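Local coordinates for protein exosome complex component Rrp42 (Methanothermobacter thermautotrophicus, PDB 2WNR) that probably serves as a non-catalytic subunit of the RNA-degrading archaeal exosome and contributes to structuring the active site of its Rrp41 partner, at residues T58-G63 with D152-A157; V62-Q67 with L137-H142; M78-T83 with S132-L137; V111-R116 with A233-G238; A160-T165 with Q185-N190. One frame throughout, in Å; residues are numbered along the deposited sequence.

Contact 1. Residues T58-G63 with D152-A157; sequences TQIIVG and DAAVLA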
# COMPACT_ATOMS: atom_id res chain seq x y z
N THR A 58 2.16 -15.87 27.92
CA THR A 58 1.65 -15.58 26.59
C THR A 58 0.19 -15.17 26.71
O THR A 58 -0.63 -15.91 27.22
CB THR A 58 1.82 -16.79 25.63
OG1 THR A 58 3.21 -17.03 25.41
CG2 THR A 58 1.18 -16.53 24.30
N GLN A 59 -0.10 -13.96 26.25
CA GLN A 59 -1.42 -13.39 26.43
C GLN A 59 -2.02 -12.93 25.11
O GLN A 59 -1.39 -12.21 24.36
CB GLN A 59 -1.35 -12.23 27.42
CG GLN A 59 -2.70 -11.66 27.80
CD GLN A 59 -2.62 -10.69 28.94
OE1 GLN A 59 -1.65 -10.69 29.70
NE2 GLN A 59 -3.63 -9.85 29.07
N ILE A 60 -3.25 -13.37 24.85
CA ILE A 60 -3.95 -13.03 23.62
C ILE A 60 -5.36 -12.59 23.96
O ILE A 60 -6.06 -13.24 24.73
CB ILE A 60 -4.00 -14.24 22.63
CG1 ILE A 60 -2.60 -14.55 22.09
CG2 ILE A 60 -4.95 -13.97 21.46
CD1 ILE A 60 -2.56 -15.75 21.18
N ILE A 61 -5.78 -11.48 23.38
CA ILE A 61 -7.17 -11.05 23.44
C ILE A 61 -7.83 -11.22 22.07
O ILE A 61 -7.27 -10.80 21.06
CB ILE A 61 -7.28 -9.61 23.91
CG1 ILE A 61 -6.83 -9.51 25.37
CG2 ILE A 61 -8.72 -9.10 23.73
CD1 ILE A 61 -6.50 -8.13 25.79
N VAL A 62 -8.99 -11.85 22.05
CA VAL A 62 -9.71 -12.05 20.80
C VAL A 62 -11.06 -11.36 20.86
O VAL A 62 -11.76 -11.44 21.85
CB VAL A 62 -9.88 -13.55 20.47
CG1 VAL A 62 -10.74 -13.74 19.23
CG2 VAL A 62 -8.54 -14.22 20.28
N GLY A 63 -11.41 -10.67 19.79
CA GLY A 63 -12.74 -10.11 19.66
C GLY A 63 -13.44 -10.70 18.46
O GLY A 63 -12.81 -10.99 17.44
N ASP A 152 -1.56 -22.40 20.37
CA ASP A 152 -2.46 -23.05 21.31
C ASP A 152 -3.26 -22.01 22.06
O ASP A 152 -4.46 -22.18 22.25
CB ASP A 152 -1.68 -23.94 22.27
CG ASP A 152 -0.94 -25.06 21.56
OD1 ASP A 152 -1.10 -25.19 20.33
OD2 ASP A 152 -0.20 -25.82 22.24
N ALA A 153 -2.59 -20.92 22.44
CA ALA A 153 -3.23 -19.76 23.07
C ALA A 153 -4.24 -19.10 22.14
O ALA A 153 -5.33 -18.71 22.57
CB ALA A 153 -2.19 -18.76 23.51
N ALA A 154 -3.88 -19.00 20.85
CA ALA A 154 -4.73 -18.35 19.85
C ALA A 154 -6.00 -19.15 19.60
O ALA A 154 -7.09 -18.59 19.66
CB ALA A 154 -3.97 -18.12 18.56
N VAL A 155 -5.86 -20.44 19.35
CA VAL A 155 -7.01 -21.30 19.08
C VAL A 155 -7.95 -21.30 20.29
O VAL A 155 -9.17 -21.22 20.16
CB VAL A 155 -6.57 -22.74 18.72
CG1 VAL A 155 -7.75 -23.69 18.73
CG2 VAL A 155 -5.89 -22.75 17.36
N LEU A 156 -7.34 -21.38 21.47
CA LEU A 156 -8.09 -21.42 22.72
C LEU A 156 -8.93 -20.16 22.91
O LEU A 156 -10.10 -20.24 23.27
CB LEU A 156 -7.12 -21.62 23.88
CG LEU A 156 -7.63 -21.96 25.28
CD1 LEU A 156 -8.84 -22.90 25.27
CD2 LEU A 156 -6.50 -22.57 26.08
N ALA A 157 -8.32 -19.00 22.65
CA ALA A 157 -8.98 -17.70 22.81
C ALA A 157 -10.06 -17.46 21.74
O ALA A 157 -11.12 -16.91 22.05
CB ALA A 157 -7.95 -16.58 22.79
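In Ile60, CG1 stands anti to the carbonyl carbon (chi1 -68°) and CD1 anti to CA (chi2 177°), an extended branch that sets its tip down on the helix at Ala153 and Ala154. This is a helix lying on the face of a beta sheet in the core of the RNase PH fold: strand 58-63 and helix 152-157 run in roughly the same direction, 31° apart, with their axes 8.3 Å from each other. The strand alternates, so Thr58, Ile60 and Val62 point at the helix, while Ile61 faces the other way and packs on an aromatic side chain of a neighbouring subunit. Alanines are what the helix presents, and their small methyls let the branched side chains come down close to its backbone. Ile60 CD1 sits 3.5 Å from Ala154 N and touches the methyls of both Ala153 and Ala154. Thr58 contributes only its methyl, with CG2 4.1 Å from Ala153 CB; its hydroxyl is turned to Gly148 O. The contact is apolar throughout and buried. Farther along, the Ala157 methyl meets two branches of the strand: Ile60 CG2 is 4.2 Å from Ala157 CB, and Val62 CG2 is 3.5 Å from that same Ala157 CB.

Contact 2. Residues V62-Q67 with L137-H142; sequences VGVKPQ and LFLDLH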
# COMPACT_ATOMS: atom_id res chain seq x y z
N VAL A 62 -8.99 -11.85 22.05
CA VAL A 62 -9.71 -12.05 20.80
C VAL A 62 -11.06 -11.36 20.86
O VAL A 62 -11.76 -11.44 21.85
CB VAL A 62 -9.88 -13.55 20.47
CG1 VAL A 62 -10.74 -13.74 19.23
CG2 VAL A 62 -8.54 -14.22 20.28
N GLY A 63 -11.41 -10.67 19.79
CA GLY A 63 -12.74 -10.11 19.66
C GLY A 63 -13.44 -10.70 18.46
O GLY A 63 -12.81 -10.99 17.44
N VAL A 64 -14.76 -10.88 18.59
CA VAL A 64 -15.57 -11.35 17.48
C VAL A 64 -16.57 -10.24 17.13
O VAL A 64 -17.39 -9.86 17.96
CB VAL A 64 -16.33 -12.67 17.81
CG1 VAL A 64 -17.10 -13.15 16.59
CG2 VAL A 64 -15.38 -13.75 18.27
N LYS A 65 -16.47 -9.73 15.90
CA LYS A 65 -17.30 -8.62 15.45
C LYS A 65 -18.11 -9.02 14.22
O LYS A 65 -17.55 -9.11 13.13
CB LYS A 65 -16.44 -7.38 15.14
CG LYS A 65 -15.73 -6.77 16.35
CD LYS A 65 -16.69 -6.19 17.38
CE LYS A 65 -17.30 -4.87 16.93
NZ LYS A 65 -18.15 -4.28 18.01
N PRO A 66 -19.42 -9.27 14.40
CA PRO A 66 -20.33 -9.66 13.34
C PRO A 66 -20.72 -8.47 12.47
O PRO A 66 -20.87 -7.35 12.97
CB PRO A 66 -21.55 -10.15 14.10
CG PRO A 66 -21.53 -9.36 15.34
CD PRO A 66 -20.09 -9.27 15.71
N GLN A 67 -20.89 -8.73 11.19
CA GLN A 67 -21.19 -7.68 10.23
C GLN A 67 -21.95 -8.28 9.06
O GLN A 67 -21.83 -9.48 8.77
CB GLN A 67 -19.88 -7.06 9.76
CG GLN A 67 -20.02 -5.72 9.09
CD GLN A 67 -18.68 -5.18 8.66
OE1 GLN A 67 -17.73 -5.17 9.45
NE2 GLN A 67 -18.58 -4.76 7.41
N LEU A 137 -18.31 -12.85 10.29
CA LEU A 137 -17.68 -12.89 11.60
C LEU A 137 -16.21 -12.51 11.50
O LEU A 137 -15.41 -13.30 11.00
CB LEU A 137 -17.80 -14.29 12.20
CG LEU A 137 -18.96 -14.70 13.10
CD1 LEU A 137 -20.27 -14.00 12.78
CD2 LEU A 137 -19.11 -16.21 13.02
N PHE A 138 -15.86 -11.31 11.95
CA PHE A 138 -14.45 -10.91 12.02
C PHE A 138 -13.82 -11.42 13.31
O PHE A 138 -14.07 -10.88 14.38
CB PHE A 138 -14.28 -9.39 11.93
CG PHE A 138 -14.55 -8.83 10.56
CD1 PHE A 138 -13.51 -8.70 9.63
CD2 PHE A 138 -15.83 -8.42 10.19
CE1 PHE A 138 -13.75 -8.18 8.35
CE2 PHE A 138 -16.06 -7.90 8.92
CZ PHE A 138 -15.02 -7.78 8.00
N LEU A 139 -13.04 -12.48 13.20
CA LEU A 139 -12.26 -12.95 14.32
C LEU A 139 -10.94 -12.18 14.34
O LEU A 139 -10.13 -12.32 13.43
CB LEU A 139 -12.02 -14.45 14.18
CG LEU A 139 -13.14 -15.43 14.56
CD1 LEU A 139 -14.53 -14.94 14.22
CD2 LEU A 139 -12.89 -16.76 13.88
N ASP A 140 -10.74 -11.36 15.37
CA ASP A 140 -9.54 -10.54 15.49
C ASP A 140 -8.68 -10.93 16.71
O ASP A 140 -9.10 -10.78 17.86
CB ASP A 140 -9.89 -9.06 15.51
CG ASP A 140 -10.22 -8.52 14.13
OD1 ASP A 140 -9.32 -8.57 13.26
OD2 ASP A 140 -11.37 -8.04 13.93
N LEU A 141 -7.49 -11.43 16.44
CA LEU A 141 -6.61 -11.93 17.48
C LEU A 141 -5.57 -10.88 17.80
O LEU A 141 -4.85 -10.42 16.92
CB LEU A 141 -5.94 -13.24 17.03
CG LEU A 141 -6.75 -14.54 16.88
CD1 LEU A 141 -8.04 -14.36 16.11
CD2 LEU A 141 -5.90 -15.62 16.21
N HIS A 142 -5.52 -10.48 19.06
CA HIS A 142 -4.67 -9.38 19.49
C HIS A 142 -3.59 -9.91 20.43
O HIS A 142 -3.84 -10.19 21.61
CB HIS A 142 -5.52 -8.31 20.17
CG HIS A 142 -5.19 -6.91 19.74
ND1 HIS A 142 -5.44 -6.44 18.47
CD2 HIS A 142 -4.65 -5.88 20.43
CE1 HIS A 142 -5.05 -5.18 18.39
NE2 HIS A 142 -4.57 -4.81 19.56
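The Phe138 ring has the backbone oxygen of Lys65 at its edge, in the ring plane, 3.5 Å from Phe138 CD2. The Gln67 amide approaches the ring obliquely, the two planes 27° apart, and brings its OE1 to 3.2 Å from Phe138 CE2. An anti first torsion (CG anti to the backbone N, chi1 -163°) and an extended chain carry the Gln67 amide that far. Shaving the ring back to an alanine here would probably leave the Gln67 side chain without its aromatic neighbour and free to turn, and take a packing partner from Leu82. Phe138 shares its face of the sheet with Lys65 and Asp140, whose charged ends reach a subunit of a different protein: Asp140 OD1 makes a salt bridge to a basic side chain there, and Lys65 NZ bonds to the backbone of that subunit and makes a salt bridge to Glu48. On the opposite face, Val62 lies beside Leu141 and Val64 beside Leu139, where Val64 CG1 is 3.9 Å from Leu139 CD1. Paired backbone bonds join Gly63 to Asp140 and Lys65 to Phe138. This is a regular antiparallel strand pair in the mixed sheet of the RNase PH fold, with apolar side chains toward helix 150-164 and the charged Lys65 and Asp140 toward the neighbouring exosome subunit.

Contact 3. Residues M78-T83 with S132-L137; sequences MGVILT and SKVWML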
# COMPACT_ATOMS: atom_id res chain seq x y z
N MET A 78 -23.60 -19.53 2.36
CA MET A 78 -22.72 -19.59 3.52
C MET A 78 -22.40 -18.22 4.10
O MET A 78 -22.24 -17.24 3.37
CB MET A 78 -21.42 -20.35 3.18
CG MET A 78 -21.62 -21.76 2.62
SD MET A 78 -22.55 -22.82 3.75
CE MET A 78 -22.09 -24.47 3.17
N GLY A 79 -22.32 -18.16 5.43
CA GLY A 79 -21.86 -16.97 6.13
C GLY A 79 -20.34 -16.96 6.08
O GLY A 79 -19.72 -17.96 5.73
N VAL A 80 -19.74 -15.83 6.41
CA VAL A 80 -18.30 -15.67 6.25
C VAL A 80 -17.57 -15.62 7.59
O VAL A 80 -18.05 -15.03 8.56
CB VAL A 80 -18.00 -14.41 5.42
CG1 VAL A 80 -16.50 -14.19 5.27
CG2 VAL A 80 -18.69 -14.49 4.06
N ILE A 81 -16.40 -16.26 7.64
CA ILE A 81 -15.45 -16.07 8.75
C ILE A 81 -14.18 -15.42 8.21
O ILE A 81 -13.65 -15.86 7.19
CB ILE A 81 -15.09 -17.41 9.44
CG1 ILE A 81 -16.28 -17.92 10.25
CG2 ILE A 81 -13.88 -17.25 10.36
CD1 ILE A 81 -16.03 -19.26 10.93
N LEU A 82 -13.70 -14.39 8.90
CA LEU A 82 -12.47 -13.69 8.53
C LEU A 82 -11.53 -13.61 9.73
O LEU A 82 -11.80 -12.90 10.70
CB LEU A 82 -12.81 -12.29 8.04
CG LEU A 82 -13.39 -12.19 6.64
CD1 LEU A 82 -14.22 -10.94 6.49
CD2 LEU A 82 -12.31 -12.24 5.56
N THR A 83 -10.42 -14.35 9.68
CA THR A 83 -9.48 -14.43 10.79
C THR A 83 -8.27 -13.55 10.50
O THR A 83 -7.67 -13.63 9.43
CB THR A 83 -9.03 -15.88 11.06
OG1 THR A 83 -10.18 -16.69 11.30
CG2 THR A 83 -8.10 -15.97 12.29
N SER A 132 -26.42 -12.73 -1.41
CA SER A 132 -26.59 -11.29 -1.23
C SER A 132 -26.23 -10.79 0.18
O SER A 132 -25.35 -9.94 0.31
CB SER A 132 -28.03 -10.87 -1.58
OG SER A 132 -28.16 -9.46 -1.62
N LYS A 133 -26.92 -11.29 1.21
CA LYS A 133 -26.71 -10.83 2.59
C LYS A 133 -26.46 -11.99 3.55
O LYS A 133 -27.29 -12.90 3.67
CB LYS A 133 -27.91 -10.00 3.09
CG LYS A 133 -28.16 -8.71 2.32
CD LYS A 133 -27.45 -7.54 2.97
CE LYS A 133 -27.89 -6.21 2.39
NZ LYS A 133 -27.32 -5.99 1.04
N VAL A 134 -25.32 -11.97 4.22
CA VAL A 134 -25.00 -12.95 5.26
C VAL A 134 -24.20 -12.31 6.40
O VAL A 134 -23.67 -11.21 6.27
CB VAL A 134 -24.22 -14.20 4.74
CG1 VAL A 134 -24.94 -14.93 3.60
CG2 VAL A 134 -22.74 -13.91 4.44
N TRP A 135 -24.11 -13.02 7.52
CA TRP A 135 -23.32 -12.57 8.65
C TRP A 135 -21.83 -12.83 8.42
O TRP A 135 -21.42 -13.94 8.11
CB TRP A 135 -23.77 -13.25 9.95
CG TRP A 135 -24.93 -12.57 10.64
CD1 TRP A 135 -26.16 -13.10 10.87
CD2 TRP A 135 -24.94 -11.25 11.20
NE1 TRP A 135 -26.95 -12.19 11.53
CE2 TRP A 135 -26.23 -11.05 11.75
CE3 TRP A 135 -24.00 -10.22 11.29
CZ2 TRP A 135 -26.60 -9.86 12.38
CZ3 TRP A 135 -24.37 -9.02 11.92
CH2 TRP A 135 -25.66 -8.86 12.46
N MET A 136 -21.03 -11.78 8.56
CA MET A 136 -19.58 -11.92 8.46
C MET A 136 -18.97 -11.79 9.85
O MET A 136 -19.10 -10.75 10.51
CB MET A 136 -19.00 -10.86 7.53
CG MET A 136 -19.47 -10.98 6.10
SD MET A 136 -18.70 -9.78 5.01
CE MET A 136 -19.38 -8.23 5.62
N LEU A 137 -18.31 -12.85 10.29
CA LEU A 137 -17.68 -12.89 11.60
C LEU A 137 -16.21 -12.51 11.50
O LEU A 137 -15.41 -13.30 11.00
CB LEU A 137 -17.80 -14.29 12.20
CG LEU A 137 -18.96 -14.70 13.10
CD1 LEU A 137 -20.27 -14.00 12.78
CD2 LEU A 137 -19.11 -16.21 13.02
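Val80 meets two side chains of the facing strand in two different ways: it crosses Val134 at about a right angle, and it lies beside Met136, pointing the same way. In the second pair Val80 CB is 3.8 Å from Met136 CG, the rest of the methionine leading off elsewhere. In the first, the two CG2 methyls of Val80 and Val134 meet at 4.1 Å. Val134 CG2 sits between the backbone N and the carbonyl carbon (chi1 -56° for CG1), and its branches also cover the incoming chain, with CG2 3.6 Å from Gly79 CA. An alanine in place of Val134 would probably open a gap beside Met78 O and Gly79, and take away the methyl that meets Val80 CG2. On the other face of the sheet, Ile81 CG1 is 4.3 Å from Leu137 CD2. The backbones form a parallel pair: Leu137 N bonds to Val80 O at 2.8 Å, and Val80 N and Leu82 N bond to the oxygens of Trp135 and Leu137. In the sheet, strand 133-145 pairs with strands 80-87 and 58-69, and also with the short strand 127-129, while helix 102-117 bonds to strand 80-87 through Asp112 to Thr83 OG1 and through Arg116 to Ile81 O.

Contact 4. Residues V111-R116 with A233-G238; sequences VDRCIR and AMQKGG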
# COMPACT_ATOMS: atom_id res chain seq x y z
N VAL A 111 -4.97 -20.86 12.77
CA VAL A 111 -6.14 -20.71 13.63
C VAL A 111 -7.40 -20.79 12.79
O VAL A 111 -8.35 -21.48 13.14
CB VAL A 111 -6.14 -19.39 14.38
CG1 VAL A 111 -7.46 -19.22 15.14
CG2 VAL A 111 -4.95 -19.31 15.32
N ASP A 112 -7.40 -20.08 11.67
CA ASP A 112 -8.53 -20.11 10.78
C ASP A 112 -8.81 -21.53 10.31
O ASP A 112 -9.97 -21.93 10.22
CB ASP A 112 -8.32 -19.19 9.58
CG ASP A 112 -9.56 -19.09 8.72
OD1 ASP A 112 -9.78 -20.00 7.90
OD2 ASP A 112 -10.34 -18.13 8.89
N ARG A 113 -7.75 -22.28 10.03
CA ARG A 113 -7.89 -23.65 9.56
C ARG A 113 -8.61 -24.53 10.59
O ARG A 113 -9.56 -25.24 10.25
CB ARG A 113 -6.51 -24.24 9.25
CG ARG A 113 -6.54 -25.52 8.42
CD ARG A 113 -5.14 -25.99 8.13
NE ARG A 113 -4.35 -24.91 7.53
CZ ARG A 113 -3.03 -24.79 7.62
NH1 ARG A 113 -2.32 -25.69 8.31
NH2 ARG A 113 -2.41 -23.77 7.04
N CYS A 114 -8.15 -24.44 11.84
CA CYS A 114 -8.71 -25.17 12.96
C CYS A 114 -10.20 -24.89 13.18
O CYS A 114 -11.01 -25.83 13.28
CB CYS A 114 -7.93 -24.82 14.22
SG CYS A 114 -8.16 -25.98 15.55
N ILE A 115 -10.57 -23.62 13.25
CA ILE A 115 -11.98 -23.23 13.36
C ILE A 115 -12.80 -23.65 12.15
O ILE A 115 -13.91 -24.18 12.31
CB ILE A 115 -12.13 -21.71 13.65
CG1 ILE A 115 -12.08 -21.44 15.16
CG2 ILE A 115 -13.45 -21.16 13.13
CD1 ILE A 115 -10.69 -21.31 15.70
N ARG A 116 -12.26 -23.45 10.95
CA ARG A 116 -12.99 -23.70 9.71
C ARG A 116 -13.20 -25.19 9.42
O ARG A 116 -14.32 -25.61 9.15
CB ARG A 116 -12.30 -23.01 8.52
CG ARG A 116 -13.07 -23.05 7.19
CD ARG A 116 -12.34 -22.25 6.10
NE ARG A 116 -12.05 -20.88 6.55
CZ ARG A 116 -12.90 -19.86 6.49
NH1 ARG A 116 -14.13 -20.02 5.98
NH2 ARG A 116 -12.52 -18.67 6.93
N ALA A 233 -6.69 -29.98 11.79
CA ALA A 233 -5.61 -29.09 11.34
C ALA A 233 -4.25 -29.56 11.81
O ALA A 233 -4.09 -30.03 12.95
CB ALA A 233 -5.85 -27.66 11.81
N MET A 234 -3.25 -29.43 10.93
CA MET A 234 -1.88 -29.76 11.28
C MET A 234 -0.91 -28.80 10.61
O MET A 234 -1.13 -28.37 9.47
CB MET A 234 -1.56 -31.19 10.88
CG MET A 234 -0.27 -31.72 11.45
SD MET A 234 -0.02 -33.46 11.04
CE MET A 234 -1.22 -34.23 12.12
N GLN A 235 0.16 -28.46 11.33
CA GLN A 235 1.15 -27.53 10.80
C GLN A 235 2.55 -27.77 11.36
O GLN A 235 2.85 -27.42 12.51
CB GLN A 235 0.71 -26.07 11.08
CG GLN A 235 1.63 -25.01 10.50
CD GLN A 235 1.31 -24.68 9.04
OE1 GLN A 235 0.49 -25.33 8.40
NE2 GLN A 235 1.98 -23.65 8.52
N LYS A 236 3.40 -28.35 10.54
CA LYS A 236 4.82 -28.47 10.86
C LYS A 236 5.46 -27.10 10.68
O LYS A 236 5.21 -26.42 9.69
CB LYS A 236 5.49 -29.50 9.96
CG LYS A 236 6.93 -29.83 10.31
CD LYS A 236 7.92 -29.10 9.43
CE LYS A 236 9.34 -29.32 9.92
NZ LYS A 236 10.32 -28.56 9.08
N GLY A 237 6.29 -26.70 11.64
CA GLY A 237 7.03 -25.44 11.54
C GLY A 237 8.49 -25.66 11.83
O GLY A 237 8.88 -26.76 12.25
N GLY A 238 9.30 -24.63 11.61
CA GLY A 238 10.72 -24.68 11.99
C GLY A 238 11.60 -25.03 10.82
O GLY A 238 11.11 -25.41 9.76
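Arg113 lays the middle of its chain over the Ala233 methyl, with CG and CD each 4.1 Å from Ala233 CB, and then reaches on to Gln235. The bend comes at chi3 (-53°), which turns NE out of the extended line. Arg113 NH1 gives Gln235 OE1 a hydrogen bond of 2.8 Å that is almost straight, 176° at the hydrogen. The oxygen lies in the guanidinium plane, but the nitrogen stands above the plane of the amide, the two flat groups being turned 48° apart. Closer to the helix, Cys114 CB packs on Ala233 CB at 4.3 Å. On another side of the helix, Arg116 holds Asp112 side-on in a salt bridge, with NE 2.8 Å from Asp112 OD1; the same pair reaches strand 80-87 through Thr83 and Ile81. The contact joins helix 102-117, in the first exoribonuclease family region, to strand 231-237, in the second. Met234 and Gln235 also pair with a strand of a neighbouring subunit, which carries the antiparallel sheet into that chain. Gln235 OE1 also bonds to a polar side chain of that subunit, and Arg113 NH2 makes a salt bridge to an acidic one, which would balance its charge. With Gln235 NE2 on Glu106, one polar network ties both regions to the partner chain.

Contact 5. Residues A160-T165 with Q185-N190; sequences AALLDT and QPLPVN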
# COMPACT_ATOMS: atom_id res chain seq x y z
N ALA A 160 -12.91 -19.69 22.62
CA ALA A 160 -13.57 -19.09 23.78
C ALA A 160 -14.43 -17.89 23.36
O ALA A 160 -15.60 -17.81 23.73
CB ALA A 160 -12.54 -18.67 24.83
N ALA A 161 -13.86 -17.00 22.55
CA ALA A 161 -14.56 -15.81 22.10
C ALA A 161 -15.82 -16.15 21.29
O ALA A 161 -16.85 -15.49 21.41
CB ALA A 161 -13.63 -14.92 21.30
N LEU A 162 -15.72 -17.19 20.47
CA LEU A 162 -16.84 -17.63 19.64
C LEU A 162 -18.00 -18.12 20.49
O LEU A 162 -19.17 -17.87 20.16
CB LEU A 162 -16.40 -18.73 18.68
CG LEU A 162 -15.56 -18.27 17.49
CD1 LEU A 162 -14.93 -19.43 16.75
CD2 LEU A 162 -16.30 -17.35 16.55
N LEU A 163 -17.68 -18.82 21.56
CA LEU A 163 -18.67 -19.32 22.50
C LEU A 163 -19.33 -18.17 23.26
O LEU A 163 -20.52 -18.25 23.62
CB LEU A 163 -17.98 -20.27 23.47
CG LEU A 163 -18.01 -21.78 23.26
CD1 LEU A 163 -18.66 -22.32 21.96
CD2 LEU A 163 -16.69 -22.46 23.61
N ASP A 164 -18.55 -17.12 23.50
CA ASP A 164 -19.01 -15.93 24.20
C ASP A 164 -19.86 -15.02 23.32
O ASP A 164 -20.55 -14.14 23.82
CB ASP A 164 -17.80 -15.15 24.73
CG ASP A 164 -18.20 -13.93 25.55
OD1 ASP A 164 -18.78 -14.12 26.64
OD2 ASP A 164 -17.94 -12.80 25.09
N THR A 165 -19.79 -15.22 22.01
CA THR A 165 -20.44 -14.33 21.05
C THR A 165 -21.96 -14.41 21.12
O THR A 165 -22.54 -15.49 21.18
CB THR A 165 -19.96 -14.59 19.61
OG1 THR A 165 -18.53 -14.60 19.57
CG2 THR A 165 -20.46 -13.50 18.67
N GLN A 185 -28.72 -13.67 20.11
CA GLN A 185 -28.56 -15.11 19.90
C GLN A 185 -27.10 -15.57 19.94
O GLN A 185 -26.21 -14.85 19.48
CB GLN A 185 -29.21 -15.53 18.57
CG GLN A 185 -30.74 -15.44 18.56
CD GLN A 185 -31.36 -16.00 17.28
OE1 GLN A 185 -30.98 -15.63 16.17
NE2 GLN A 185 -32.34 -16.88 17.44
N PRO A 186 -26.86 -16.77 20.49
CA PRO A 186 -25.53 -17.36 20.39
C PRO A 186 -25.23 -17.74 18.94
O PRO A 186 -26.17 -17.89 18.15
CB PRO A 186 -25.63 -18.62 21.25
CG PRO A 186 -26.75 -18.35 22.19
CD PRO A 186 -27.73 -17.55 21.39
N LEU A 187 -23.95 -17.88 18.60
CA LEU A 187 -23.58 -18.40 17.29
C LEU A 187 -23.96 -19.88 17.23
O LEU A 187 -23.84 -20.59 18.23
CB LEU A 187 -22.09 -18.24 17.02
CG LEU A 187 -21.51 -16.83 16.86
CD1 LEU A 187 -20.00 -16.92 16.65
CD2 LEU A 187 -22.16 -16.07 15.73
N PRO A 188 -24.43 -20.35 16.05
CA PRO A 188 -24.69 -21.79 15.88
C PRO A 188 -23.37 -22.57 15.96
O PRO A 188 -22.61 -22.63 14.99
CB PRO A 188 -25.32 -21.88 14.49
CG PRO A 188 -24.86 -20.64 13.77
CD PRO A 188 -24.75 -19.59 14.83
N VAL A 189 -23.10 -23.12 17.14
CA VAL A 189 -21.88 -23.88 17.38
C VAL A 189 -22.22 -25.36 17.30
O VAL A 189 -23.00 -25.87 18.11
CB VAL A 189 -21.27 -23.53 18.76
CG1 VAL A 189 -20.08 -24.43 19.07
CG2 VAL A 189 -20.85 -22.06 18.81
N ASN A 190 -21.65 -26.04 16.31
CA ASN A 190 -21.92 -27.47 16.11
C ASN A 190 -21.05 -28.37 16.98
O ASN A 190 -21.51 -29.41 17.46
CB ASN A 190 -21.76 -27.84 14.64
CG ASN A 190 -23.01 -27.54 13.82
OD1 ASN A 190 -24.10 -27.36 14.36
ND2 ASN A 190 -22.84 -27.48 12.50
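Thr165 and Pro186 bring the two backbones nearest, their CA atoms 6.0 Å apart, where the chain leaving helix 150-164 passes residues 185-190; Thr165 O lies 3.6 Å from Pro186 CA. The weight of the contact falls on Leu187. With CG anti to the carbonyl carbon (chi1 -66°) and CD1 anti to CA (chi2 178°), its extended side chain brings CD1 against both Leu162 of the last helical turn and Thr165 just beyond it. Leu162 crosses it obliquely, Leu162 CD2 being 3.7 Å from Leu187 CD1, and Thr165 meets it through its carbon atoms, with CB 3.8 Å from that same Leu187 CD1. Farther along, Leu163 and Val189 cross at about a right angle. Leu163 CD1 reaches back to both branches of the valine, 3.8 Å from Val189 CG1 and equally far from Val189 CG2. Beyond the two segments, Leu187 also packs on Leu137 of strand 133-145 and Leu162 on Val64 of strand 58-69, so the leucine pair extends the hydrophobic layer between helix and sheet. The Thr165 hydroxyl turns back into its own helix, donating to Ala161 O at 2.6 Å. Across the contact the side chains meet by apolar packing alone; backbone bonds elsewhere, such as Gln185 with Ile167 and Pro188 with Asp122, also hold 185-190, while the threonine presents carbon to Leu187 with its hydroxyl satisfied.

In the fold
Contacts 1, 2 and 3 all involve one mixed sheet, contact 1 by a helix packed on it. Contacts 1 and 2 share Val62 and Gly63 on strand 58-69, their centres 12 Å apart, and contacts 2 and 3 share Leu137 on strand 133-145, again 12 Å between centres. Helix 150-164 links contact 1 to contact 5, which comes along the chain after the first three have closed. Contact 4 alternates in sequence with contacts 1 to 3, helix 102-117 coming between their segments, and encloses contact 5. It touches all four, through Val111 on Ala154 and Leu141, and Ile115 on Ile81 and Leu162. Both helices pack against sheet side chains, and contact 4 joins the first family region to the second.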